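Local coordinates for Ton_1535 (Thermococcus onnurineus, PDB 3ZPJ), which is of unknown function but folds as an all-helical alpha-solenoid whose course includes an unusual left-handed helical turn, at residues E31-L36 / Y77-S82; T83-I86 / D92-D95; E337-P342 / E346-E351. One frame throughout, in Å; residues are numbered along the deposited sequence.

Overall arrangement
Contacts 1 and 2 lie close together near the N-terminal end of the chain, their centres about 11 Å apart, and share helix 70-86. Contact 1 joins that helix to helix 29-45, contact 2 joins it to helix 90-104, and the two touch where Ala81 O packs on Ala93 CB, 3.3 Å away. Contact 3, at the turn from helix 332-338 into helix 342-351, lies across the chain's centre, its own centre about 61 Å from that of contact 1 and about 56 Å from that of contact 2. The contacts follow one another along the sequence, as expected of an alpha-solenoid, in which helices stack on near neighbours and the two ends stay far apart.

Contact 1. Residues E31-L36 / Y77-S82; sequences EQVQVL and YSIIAS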
ATOM      1  N   GLU A  31     -22.515 -11.246  -9.315  1.00 45.62           N
ATOM      2  CA  GLU A  31     -22.939 -10.852  -7.984  1.00 49.25           C
ATOM      3  C   GLU A  31     -23.137 -12.080  -7.081  1.00 45.44           C
ATOM      4  O   GLU A  31     -22.754 -12.068  -5.915  1.00 44.57           O
ATOM      5  CB  GLU A  31     -24.208 -10.008  -8.064  1.00 63.71           C
ATOM      6  CG  GLU A  31     -24.556  -9.288  -6.776  1.00 74.31           C
ATOM      7  CD  GLU A  31     -23.551  -8.214  -6.416  1.00 71.03           C
ATOM      8  OE1 GLU A  31     -22.769  -7.803  -7.302  1.00 57.16           O
ATOM      9  OE2 GLU A  31     -23.551  -7.784  -5.242  1.00 75.24           O
ATOM     10  N   GLN A  32     -23.705 -13.150  -7.627  1.00 37.72           N
ATOM     11  CA  GLN A  32     -23.819 -14.403  -6.874  1.00 40.01           C
ATOM     12  C   GLN A  32     -22.451 -14.913  -6.422  1.00 40.72           C
ATOM     13  O   GLN A  32     -22.321 -15.466  -5.342  1.00 49.43           O
ATOM     14  CB  GLN A  32     -24.527 -15.478  -7.703  1.00 31.24           C
ATOM     15  CG  GLN A  32     -25.974 -15.159  -8.009  1.00 37.25           C
ATOM     16  CD  GLN A  32     -26.639 -16.253  -8.804  1.00 44.70           C
ATOM     17  OE1 GLN A  32     -25.962 -17.091  -9.389  1.00 54.47           O
ATOM     18  NE2 GLN A  32     -27.967 -16.258  -8.831  1.00 39.70           N
ATOM     19  N   VAL A  33     -21.433 -14.705  -7.252  1.00 35.72           N
ATOM     20  CA  VAL A  33     -20.113 -15.237  -6.988  1.00 35.16           C
ATOM     21  C   VAL A  33     -19.399 -14.400  -5.936  1.00 40.04           C
ATOM     22  O   VAL A  33     -18.738 -14.949  -5.051  1.00 42.90           O
ATOM     23  CB  VAL A  33     -19.280 -15.320  -8.289  1.00 37.89           C
ATOM     24  CG1 VAL A  33     -17.861 -15.768  -8.003  1.00 47.68           C
ATOM     25  CG2 VAL A  33     -19.929 -16.274  -9.239  1.00 41.40           C
ATOM     26  N   GLN A  34     -19.527 -13.077  -6.066  1.00 35.46           N
ATOM     27  CA  GLN A  34     -19.148 -12.117  -5.034  1.00 47.78           C
ATOM     28  C   GLN A  34     -19.712 -12.503  -3.674  1.00 48.30           C
ATOM     29  O   GLN A  34     -19.000 -12.534  -2.675  1.00 44.04           O
ATOM     30  CB  GLN A  34     -19.699 -10.725  -5.372  1.00 50.67           C
ATOM     31  CG  GLN A  34     -19.071 -10.052  -6.566  1.00 68.25           C
ATOM     32  CD  GLN A  34     -17.744  -9.416  -6.230  1.00 77.68           C
ATOM     33  OE1 GLN A  34     -17.119  -9.757  -5.220  1.00 80.81           O
ATOM     34  NE2 GLN A  34     -17.303  -8.476  -7.072  1.00 73.60           N
ATOM     35  N   VAL A  35     -21.007 -12.766  -3.630  1.00 45.69           N
ATOM     36  CA  VAL A  35     -21.634 -13.062  -2.363  1.00 42.91           C
ATOM     37  C   VAL A  35     -21.083 -14.374  -1.830  1.00 46.29           C
ATOM     38  O   VAL A  35     -20.635 -14.447  -0.679  1.00 43.60           O
ATOM     39  CB  VAL A  35     -23.157 -13.117  -2.497  1.00 49.07           C
ATOM     40  CG1 VAL A  35     -23.790 -13.637  -1.220  1.00 46.67           C
ATOM     41  CG2 VAL A  35     -23.682 -11.737  -2.823  1.00 52.47           C
ATOM     42  N   LEU A  36     -21.097 -15.402  -2.676  1.00 44.01           N
ATOM     43  CA  LEU A  36     -20.673 -16.728  -2.246  1.00 41.91           C
ATOM     44  C   LEU A  36     -19.271 -16.660  -1.660  1.00 47.33           C
ATOM     45  O   LEU A  36     -19.026 -17.149  -0.554  1.00 50.43           O
ATOM     46  CB  LEU A  36     -20.746 -17.731  -3.396  1.00 37.85           C
ATOM     47  CG  LEU A  36     -22.160 -18.102  -3.855  1.00 39.32           C
ATOM     48  CD1 LEU A  36     -22.129 -18.781  -5.216  1.00 50.33           C
ATOM     49  CD2 LEU A  36     -22.841 -18.998  -2.840  1.00 46.44           C
ATOM     50  N   TYR A  77     -13.878 -15.997 -12.470  1.00 33.07           N
ATOM     51  CA  TYR A  77     -12.682 -16.784 -12.205  1.00 38.40           C
ATOM     52  C   TYR A  77     -11.673 -16.004 -11.348  1.00 41.10           C
ATOM     53  O   TYR A  77     -10.988 -16.584 -10.500  1.00 40.74           O
ATOM     54  CB  TYR A  77     -12.022 -17.191 -13.521  1.00 38.51           C
ATOM     55  CG  TYR A  77     -12.688 -18.337 -14.249  1.00 42.12           C
ATOM     56  CD1 TYR A  77     -13.432 -19.293 -13.567  1.00 43.24           C
ATOM     57  CD2 TYR A  77     -12.546 -18.477 -15.623  1.00 45.04           C
ATOM     58  CE1 TYR A  77     -14.025 -20.348 -14.239  1.00 44.52           C
ATOM     59  CE2 TYR A  77     -13.136 -19.531 -16.308  1.00 44.10           C
ATOM     60  CZ  TYR A  77     -13.874 -20.462 -15.613  1.00 51.43           C
ATOM     61  OH  TYR A  77     -14.457 -21.509 -16.298  1.00 60.89           O
ATOM     62  N   SER A  78     -11.587 -14.693 -11.564  1.00 32.40           N
ATOM     63  CA  SER A  78     -10.682 -13.842 -10.777  1.00 33.49           C
ATOM     64  C   SER A  78     -11.120 -13.761  -9.336  1.00 33.69           C
ATOM     65  O   SER A  78     -10.300 -13.869  -8.421  1.00 45.21           O
ATOM     66  CB  SER A  78     -10.623 -12.430 -11.343  1.00 34.69           C
ATOM     67  OG  SER A  78     -10.005 -12.430 -12.604  1.00 42.51           O
ATOM     68  N   ILE A  79     -12.418 -13.553  -9.140  1.00 33.54           N
ATOM     69  CA  ILE A  79     -13.008 -13.532  -7.805  1.00 36.42           C
ATOM     70  C   ILE A  79     -12.728 -14.837  -7.057  1.00 46.82           C
ATOM     71  O   ILE A  79     -12.256 -14.835  -5.919  1.00 49.07           O
ATOM     72  CB  ILE A  79     -14.502 -13.240  -7.891  1.00 36.11           C
ATOM     73  CG1 ILE A  79     -14.700 -11.896  -8.611  1.00 35.34           C
ATOM     74  CG2 ILE A  79     -15.154 -13.234  -6.495  1.00 35.87           C
ATOM     75  CD1 ILE A  79     -16.135 -11.425  -8.686  1.00 27.89           C
ATOM     76  N   ILE A  80     -12.974 -15.952  -7.723  1.00 46.83           N
ATOM     77  CA  ILE A  80     -12.688 -17.257  -7.152  1.00 45.41           C
ATOM     78  C   ILE A  80     -11.195 -17.404  -6.855  1.00 42.53           C
ATOM     79  O   ILE A  80     -10.801 -17.935  -5.813  1.00 39.57           O
ATOM     80  CB  ILE A  80     -13.160 -18.358  -8.118  1.00 42.30           C
ATOM     81  CG1 ILE A  80     -14.696 -18.354  -8.174  1.00 34.63           C
ATOM     82  CG2 ILE A  80     -12.585 -19.711  -7.722  1.00 30.64           C
ATOM     83  CD1 ILE A  80     -15.287 -19.172  -9.299  1.00 36.03           C
ATOM     84  N   ALA A  81     -10.375 -16.908  -7.775  1.00 43.21           N
ATOM     85  CA  ALA A  81      -8.919 -17.034  -7.681  1.00 48.11           C
ATOM     86  C   ALA A  81      -8.320 -16.322  -6.475  1.00 43.20           C
ATOM     87  O   ALA A  81      -7.481 -16.881  -5.790  1.00 46.77           O
ATOM     88  CB  ALA A  81      -8.257 -16.531  -8.952  1.00 44.83           C
ATOM     89  N   SER A  82      -8.735 -15.082  -6.232  1.00 38.40           N
ATOM     90  CA  SER A  82      -8.178 -14.339  -5.106  1.00 46.45           C
ATOM     91  C   SER A  82      -8.655 -14.888  -3.760  1.00 46.99           C
ATOM     92  O   SER A  82      -7.888 -14.891  -2.804  1.00 50.77           O
ATOM     93  CB  SER A  82      -8.396 -12.817  -5.222  1.00 39.33           C
ATOM     94  OG  SER A  82      -9.760 -12.464  -5.220  1.00 37.83           O
TER
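Gln34 and Ile79 set the register of two nearly parallel helical segments, 31-36 and 77-82, whose axes run at 7° to each other with a closest approach of 9.7 Å, and Gln34 CA lies 6.9 Å from Ile79 CA. The interface is small, 184 Å² in all, and is carried by four side chains without a hydrogen bond across it. Ile79 points at the opposite helix and uses both branches. Its CG2 meets Val33 CG1 at 4.0 Å, while its extended CG1-CD1 arm reaches under the carboxamide of Gln34. There Ile79 CD1 sits 3.6 Å from Gln34 CD, almost along the normal of the amide plane, so the methyl group covers the flat face and not an edge. The CB of Gln34 starts out away from helix 70-86, and the bend at chi2 (-80°) is what folds the amide back over the isoleucine. An alanine in place of Gln34 lacks the carboxamide, and Ile79 CD1 would probably lose the flat cover on its more open side. Val33 occupies the buried side. With its CG1 anti to the backbone N (chi1 175°), that methyl is directed into the groove between Ile79 and Ile80, meeting Ile80 CG1 at 4.1 Å, where the two side chains cross at about a right angle. Helix 53-66, which comes between the two helices in sequence, closes one flank, Ile63 resting on Val33 and Ala64 on Tyr77. Helix 90-104 brings Phe96 onto Ile80, and helix 110-126 adds His123 against Ile79, with its ND1 hydrogen-bonded to Ser82 OG. Helices 29-45 and 70-86 thus lie side by side as second neighbours along the chain, a packing consistent with the alpha-solenoid fold.

Contact 2. Residues T83-I86 / D92-D95; sequences TLAI and DAMD
Ala85 and Ala93 meet methyl to methyl between segments 83-86 and 92-95, their CB atoms 3.7 Å apart. Beside them Leu84 CB lies 4.1 Å from Ala93 CB, so the methyl of Ala93 is shared by two consecutive residues of the other helix. The backbones are correspondingly near, with Leu84 CA only 5.3 Å from Ala93 CA, a spacing that the small alanine side chains permit. The same methyl also packs on helix 70-86 one turn earlier, against the backbone oxygen of Ala81.

A second kind of contact sets a methyl on a peptide group. Leu84 CD1 is 3.7 Å from Asp92 O and 3.9 Å from Ala93 N, and it stands nearly perpendicular above the plane of the peptide that joins these residues, resting on its flat face. Leu84 CG is anti to the carbonyl carbon (chi1 -67°) and the chain continues extended to CD1, which carries this methyl across the gap. Asp92 adds its CB, 3.7 Å from Leu84 CD1.

No polar side-chain atom meets the other segment, and no hydrogen bond links the two. Thr83 OG1 bonds within its own helix to Ile80 O, and Asp95 forms a salt bridge to Arg99 one turn further along helix 90-104. Tyr129 covers both Ala85 and Ala93, whereas Met57 of helix 53-66 reaches Leu84.

Just three residues separate helix 70-86 from helix 90-104, and the contact joins the last turn of the one to the first turns of the other. Such close apposition beside a short connection is the geometry of an alpha-alpha hairpin, the element from which alpha-solenoids are built.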
ATOM      1  N   THR A  83      -9.881 -15.407  -3.689  1.00 41.83           N
ATOM      2  CA  THR A  83     -10.352 -15.972  -2.427  1.00 46.20           C
ATOM      3  C   THR A  83      -9.625 -17.278  -2.068  1.00 45.86           C
ATOM      4  O   THR A  83      -9.352 -17.542  -0.887  1.00 46.47           O
ATOM      5  CB  THR A  83     -11.901 -16.136  -2.371  1.00 54.47           C
ATOM      6  OG1 THR A  83     -12.294 -17.305  -3.079  1.00 70.13           O
ATOM      7  CG2 THR A  83     -12.588 -14.938  -2.985  1.00 44.39           C
ATOM      8  N   LEU A  84      -9.303 -18.086  -3.075  1.00 43.44           N
ATOM      9  CA  LEU A  84      -8.493 -19.284  -2.848  1.00 47.05           C
ATOM     10  C   LEU A  84      -7.127 -18.875  -2.351  1.00 50.62           C
ATOM     11  O   LEU A  84      -6.570 -19.497  -1.453  1.00 57.03           O
ATOM     12  CB  LEU A  84      -8.319 -20.095  -4.127  1.00 48.43           C
ATOM     13  CG  LEU A  84      -9.563 -20.760  -4.699  1.00 50.98           C
ATOM     14  CD1 LEU A  84      -9.224 -21.397  -6.032  1.00 50.54           C
ATOM     15  CD2 LEU A  84     -10.119 -21.789  -3.714  1.00 55.34           C
ATOM     16  N   ALA A  85      -6.589 -17.823  -2.953  1.00 49.90           N
ATOM     17  CA  ALA A  85      -5.265 -17.332  -2.599  1.00 51.89           C
ATOM     18  C   ALA A  85      -5.233 -16.786  -1.173  1.00 50.43           C
ATOM     19  O   ALA A  85      -4.275 -17.024  -0.439  1.00 56.12           O
ATOM     20  CB  ALA A  85      -4.805 -16.287  -3.591  1.00 50.12           C
ATOM     21  N   ILE A  86      -6.274 -16.048  -0.797  1.00 47.44           N
ATOM     22  CA  ILE A  86      -6.489 -15.672   0.594  1.00 52.42           C
ATOM     23  C   ILE A  86      -6.314 -16.904   1.490  1.00 59.65           C
ATOM     24  O   ILE A  86      -5.483 -16.904   2.392  1.00 69.14           O
ATOM     25  CB  ILE A  86      -7.919 -15.102   0.823  1.00 61.36           C
ATOM     26  CG1 ILE A  86      -8.184 -13.872  -0.042  1.00 66.22           C
ATOM     27  CG2 ILE A  86      -8.136 -14.745   2.271  1.00 55.93           C
ATOM     28  CD1 ILE A  86      -7.332 -12.698   0.274  1.00 70.44           C
ATOM     29  N   ASP A  92      -4.348 -23.838  -6.686  1.00 42.52           N
ATOM     30  CA  ASP A  92      -5.690 -23.686  -7.202  1.00 49.07           C
ATOM     31  C   ASP A  92      -5.959 -22.254  -7.623  1.00 52.05           C
ATOM     32  O   ASP A  92      -6.620 -22.016  -8.629  1.00 51.28           O
ATOM     33  CB  ASP A  92      -6.702 -24.148  -6.167  1.00 56.93           C
ATOM     34  CG  ASP A  92      -6.480 -25.589  -5.752  1.00 68.59           C
ATOM     35  OD1 ASP A  92      -6.922 -26.494  -6.492  1.00 75.00           O
ATOM     36  OD2 ASP A  92      -5.852 -25.813  -4.696  1.00 73.65           O
ATOM     37  N   ALA A  93      -5.440 -21.301  -6.854  1.00 55.87           N
ATOM     38  CA  ALA A  93      -5.588 -19.893  -7.198  1.00 51.90           C
ATOM     39  C   ALA A  93      -4.975 -19.596  -8.561  1.00 48.25           C
ATOM     40  O   ALA A  93      -5.577 -18.889  -9.373  1.00 47.02           O
ATOM     41  CB  ALA A  93      -4.959 -19.000  -6.130  1.00 45.12           C
ATOM     42  N   MET A  94      -3.781 -20.134  -8.811  1.00 40.46           N
ATOM     43  CA  MET A  94      -3.060 -19.811 -10.037  1.00 45.25           C
ATOM     44  C   MET A  94      -3.723 -20.530 -11.193  1.00 45.16           C
ATOM     45  O   MET A  94      -3.709 -20.052 -12.326  1.00 59.10           O
ATOM     46  CB  MET A  94      -1.558 -20.147  -9.944  1.00 52.53           C
ATOM     47  CG  MET A  94      -0.688 -19.114  -9.165  1.00 66.57           C
ATOM     48  SD  MET A  94      -0.779 -17.369  -9.695  1.00 54.30           S
ATOM     49  CE  MET A  94       0.552 -16.635  -8.766  1.00 70.68           C
ATOM     50  N   ASP A  95      -4.331 -21.669 -10.899  1.00 41.39           N
ATOM     51  CA  ASP A  95      -5.155 -22.345 -11.893  1.00 52.05           C
ATOM     52  C   ASP A  95      -6.288 -21.406 -12.320  1.00 46.92           C
ATOM     53  O   ASP A  95      -6.493 -21.169 -13.509  1.00 45.33           O
ATOM     54  CB  ASP A  95      -5.702 -23.664 -11.336  1.00 58.39           C
ATOM     55  CG  ASP A  95      -6.660 -24.376 -12.296  1.00 61.04           C
ATOM     56  OD1 ASP A  95      -6.795 -23.970 -13.473  1.00 63.32           O
ATOM     57  OD2 ASP A  95      -7.277 -25.372 -11.867  1.00 63.05           O
TER

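Contact 3. Residues E337-P342 / E346-E351; sequences ESIPDP and EEALNE
Ile339 turns its CG1 anti to the carbonyl carbon (chi1 -53°) and then runs straight on (chi2 175°), which brings CD1 to 4.1 Å from Ala348 CB. This methyl-to-methyl touch is the apolar link between segments 337-342 and 346-351, and Ile336 of helix 332-338 extends it by packing on the same alanine. In Glu346 the first torsion sets CG beside the residue's own backbone N and so 3.2 Å from Pro342 O, while the bend at the second places only the carboxylate. Glu346 N donates to that carbonyl at 2.9 Å, with a bent N-H···O angle of 133°, in the i to i+4 pattern that opens an alpha-helix. The chain here is an alpha-alpha hairpin with a short connection: it leaves helix 332-338, passes Ile339 and Pro340, and enters helix 342-351 with Asp341 as its N-cap and Pro342, which has no N-H to place, in the first turn. Asp341 OD1 accepts a weak hydrogen bond from Lys343 N, and Asp341 N is bonded to Ser313 OG of helix 309-325. From that helix Lys317 also makes long, weak ion pairs with Glu347 and Glu351.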
ATOM      1  N   GLU A 337      34.182  19.758  11.424  1.00 62.46           N
ATOM      2  CA  GLU A 337      35.499  19.195  11.744  1.00 74.48           C
ATOM      3  C   GLU A 337      35.392  17.704  12.046  1.00 77.75           C
ATOM      4  O   GLU A 337      36.318  16.935  11.789  1.00 80.17           O
ATOM      5  CB  GLU A 337      36.113  19.886  12.972  1.00 74.62           C
ATOM      6  CG  GLU A 337      36.371  21.383  12.835  1.00 87.59           C
ATOM      7  CD  GLU A 337      37.073  21.977  14.060  1.00100.05           C
ATOM      8  OE1 GLU A 337      37.337  21.231  15.031  1.00101.74           O
ATOM      9  OE2 GLU A 337      37.365  23.193  14.050  1.00102.51           O
ATOM     10  N   SER A 338      34.250  17.323  12.609  1.00 73.61           N
ATOM     11  CA  SER A 338      33.975  15.953  13.018  1.00 74.45           C
ATOM     12  C   SER A 338      33.794  14.989  11.848  1.00 70.27           C
ATOM     13  O   SER A 338      33.938  13.780  12.018  1.00 68.14           O
ATOM     14  CB  SER A 338      32.720  15.923  13.899  1.00 85.20           C
ATOM     15  OG  SER A 338      32.257  14.605  14.106  1.00 94.68           O
ATOM     16  N   ILE A 339      33.459  15.515  10.673  1.00 67.30           N
ATOM     17  CA  ILE A 339      33.200  14.651   9.522  1.00 71.61           C
ATOM     18  C   ILE A 339      34.475  13.912   9.126  1.00 73.20           C
ATOM     19  O   ILE A 339      35.474  14.542   8.773  1.00 71.26           O
ATOM     20  CB  ILE A 339      32.669  15.442   8.317  1.00 55.76           C
ATOM     21  CG1 ILE A 339      31.448  16.279   8.721  1.00 54.49           C
ATOM     22  CG2 ILE A 339      32.330  14.498   7.167  1.00 60.80           C
ATOM     23  CD1 ILE A 339      30.922  17.176   7.621  1.00 53.21           C
ATOM     24  N   PRO A 340      34.448  12.571   9.209  1.00 72.62           N
ATOM     25  CA  PRO A 340      35.614  11.721   8.913  1.00 68.91           C
ATOM     26  C   PRO A 340      36.016  11.751   7.441  1.00 60.01           C
ATOM     27  O   PRO A 340      37.190  11.674   7.126  1.00 61.87           O
ATOM     28  CB  PRO A 340      35.142  10.315   9.304  1.00 60.35           C
ATOM     29  CG  PRO A 340      33.986  10.543  10.235  1.00 60.67           C
ATOM     30  CD  PRO A 340      33.320  11.792   9.743  1.00 57.29           C
ATOM     31  N   ASP A 341      35.049  11.849   6.542  1.00 67.35           N
ATOM     32  CA  ASP A 341      35.384  11.967   5.134  1.00 68.49           C
ATOM     33  C   ASP A 341      35.732  13.415   4.824  1.00 73.55           C
ATOM     34  O   ASP A 341      34.853  14.277   4.840  1.00 72.16           O
ATOM     35  CB  ASP A 341      34.219  11.509   4.270  1.00 68.51           C
ATOM     36  CG  ASP A 341      34.632  11.229   2.849  1.00 69.60           C
ATOM     37  OD1 ASP A 341      35.648  11.802   2.387  1.00 66.13           O
ATOM     38  OD2 ASP A 341      33.943  10.422   2.191  1.00 74.66           O
ATOM     39  N   PRO A 342      37.019  13.693   4.545  1.00 76.11           N
ATOM     40  CA  PRO A 342      37.403  15.087   4.303  1.00 72.91           C
ATOM     41  C   PRO A 342      36.756  15.623   3.026  1.00 75.83           C
ATOM     42  O   PRO A 342      36.395  16.795   2.988  1.00 81.34           O
ATOM     43  CB  PRO A 342      38.933  15.023   4.187  1.00 67.99           C
ATOM     44  CG  PRO A 342      39.234  13.639   3.783  1.00 66.83           C
ATOM     45  CD  PRO A 342      38.151  12.765   4.366  1.00 74.83           C
ATOM     46  N   GLU A 346      34.395  18.951   2.984  1.00102.40           N
ATOM     47  CA  GLU A 346      34.605  20.113   2.125  1.00107.55           C
ATOM     48  C   GLU A 346      33.307  20.531   1.441  1.00105.21           C
ATOM     49  O   GLU A 346      33.003  21.718   1.338  1.00107.21           O
ATOM     50  CB  GLU A 346      35.685  19.820   1.080  1.00106.12           C
ATOM     51  CG  GLU A 346      37.065  19.614   1.673  1.00110.04           C
ATOM     52  CD  GLU A 346      37.489  20.768   2.554  1.00113.14           C
ATOM     53  OE1 GLU A 346      37.620  21.890   2.028  1.00117.73           O
ATOM     54  OE2 GLU A 346      37.683  20.556   3.769  1.00111.83           O
ATOM     55  N   GLU A 347      32.547  19.546   0.979  1.00 96.84           N
ATOM     56  CA  GLU A 347      31.265  19.802   0.341  1.00 93.77           C
ATOM     57  C   GLU A 347      30.306  20.509   1.286  1.00 94.10           C
ATOM     58  O   GLU A 347      29.584  21.417   0.889  1.00 95.10           O
ATOM     59  CB  GLU A 347      30.658  18.490  -0.129  1.00 87.36           C
ATOM     60  CG  GLU A 347      31.586  17.719  -1.028  1.00 88.08           C
ATOM     61  CD  GLU A 347      31.014  16.382  -1.402  1.00 94.59           C
ATOM     62  OE1 GLU A 347      29.938  16.034  -0.862  1.00 92.56           O
ATOM     63  OE2 GLU A 347      31.640  15.683  -2.232  1.00100.83           O
ATOM     64  N   ALA A 348      30.308  20.083   2.540  1.00 97.55           N
ATOM     65  CA  ALA A 348      29.510  20.728   3.567  1.00 97.03           C
ATOM     66  C   ALA A 348      30.010  22.145   3.777  1.00 95.26           C
ATOM     67  O   ALA A 348      29.256  23.029   4.166  1.00 99.92           O
ATOM     68  CB  ALA A 348      29.602  19.952   4.864  1.00 99.52           C
ATOM     69  N   LEU A 349      31.292  22.355   3.519  1.00 94.20           N
ATOM     70  CA  LEU A 349      31.923  23.640   3.790  1.00 91.71           C
ATOM     71  C   LEU A 349      31.636  24.637   2.663  1.00 98.18           C
ATOM     72  O   LEU A 349      31.703  25.853   2.855  1.00 92.10           O
ATOM     73  CB  LEU A 349      33.426  23.443   4.011  1.00 78.42           C
ATOM     74  CG  LEU A 349      34.033  24.056   5.278  1.00 76.19           C
ATOM     75  CD1 LEU A 349      32.963  24.390   6.310  1.00 76.26           C
ATOM     76  CD2 LEU A 349      35.103  23.149   5.879  1.00 70.92           C
ATOM     77  N   ASN A 350      31.302  24.104   1.491  1.00107.79           N
ATOM     78  CA  ASN A 350      30.889  24.923   0.356  1.00110.49           C
ATOM     79  C   ASN A 350      29.406  25.243   0.434  1.00106.04           C
ATOM     80  O   ASN A 350      28.993  26.388   0.258  1.00106.58           O
ATOM     81  CB  ASN A 350      31.185  24.208  -0.964  1.00109.73           C
ATOM     82  CG  ASN A 350      32.667  23.999  -1.196  1.00111.44           C
ATOM     83  OD1 ASN A 350      33.500  24.831  -0.815  1.00106.30           O
ATOM     84  ND2 ASN A 350      33.007  22.879  -1.826  1.00112.87           N
ATOM     85  N   GLU A 351      28.606  24.216   0.698  1.00 99.99           N
ATOM     86  CA  GLU A 351      27.165  24.379   0.804  1.00 93.19           C
ATOM     87  C   GLU A 351      26.770  25.359   1.915  1.00 94.48           C
ATOM     88  O   GLU A 351      25.734  26.009   1.829  1.00104.88           O
ATOM     89  CB  GLU A 351      26.486  23.021   0.972  1.00 84.69           C
ATOM     90  CG  GLU A 351      26.729  22.105  -0.212  1.00 88.89           C
ATOM     91  CD  GLU A 351      26.085  20.744  -0.050  1.00 98.04           C
ATOM     92  OE1 GLU A 351      25.195  20.608   0.814  1.00103.21           O
ATOM     93  OE2 GLU A 351      26.467  19.808  -0.786  1.00 98.72           O
TER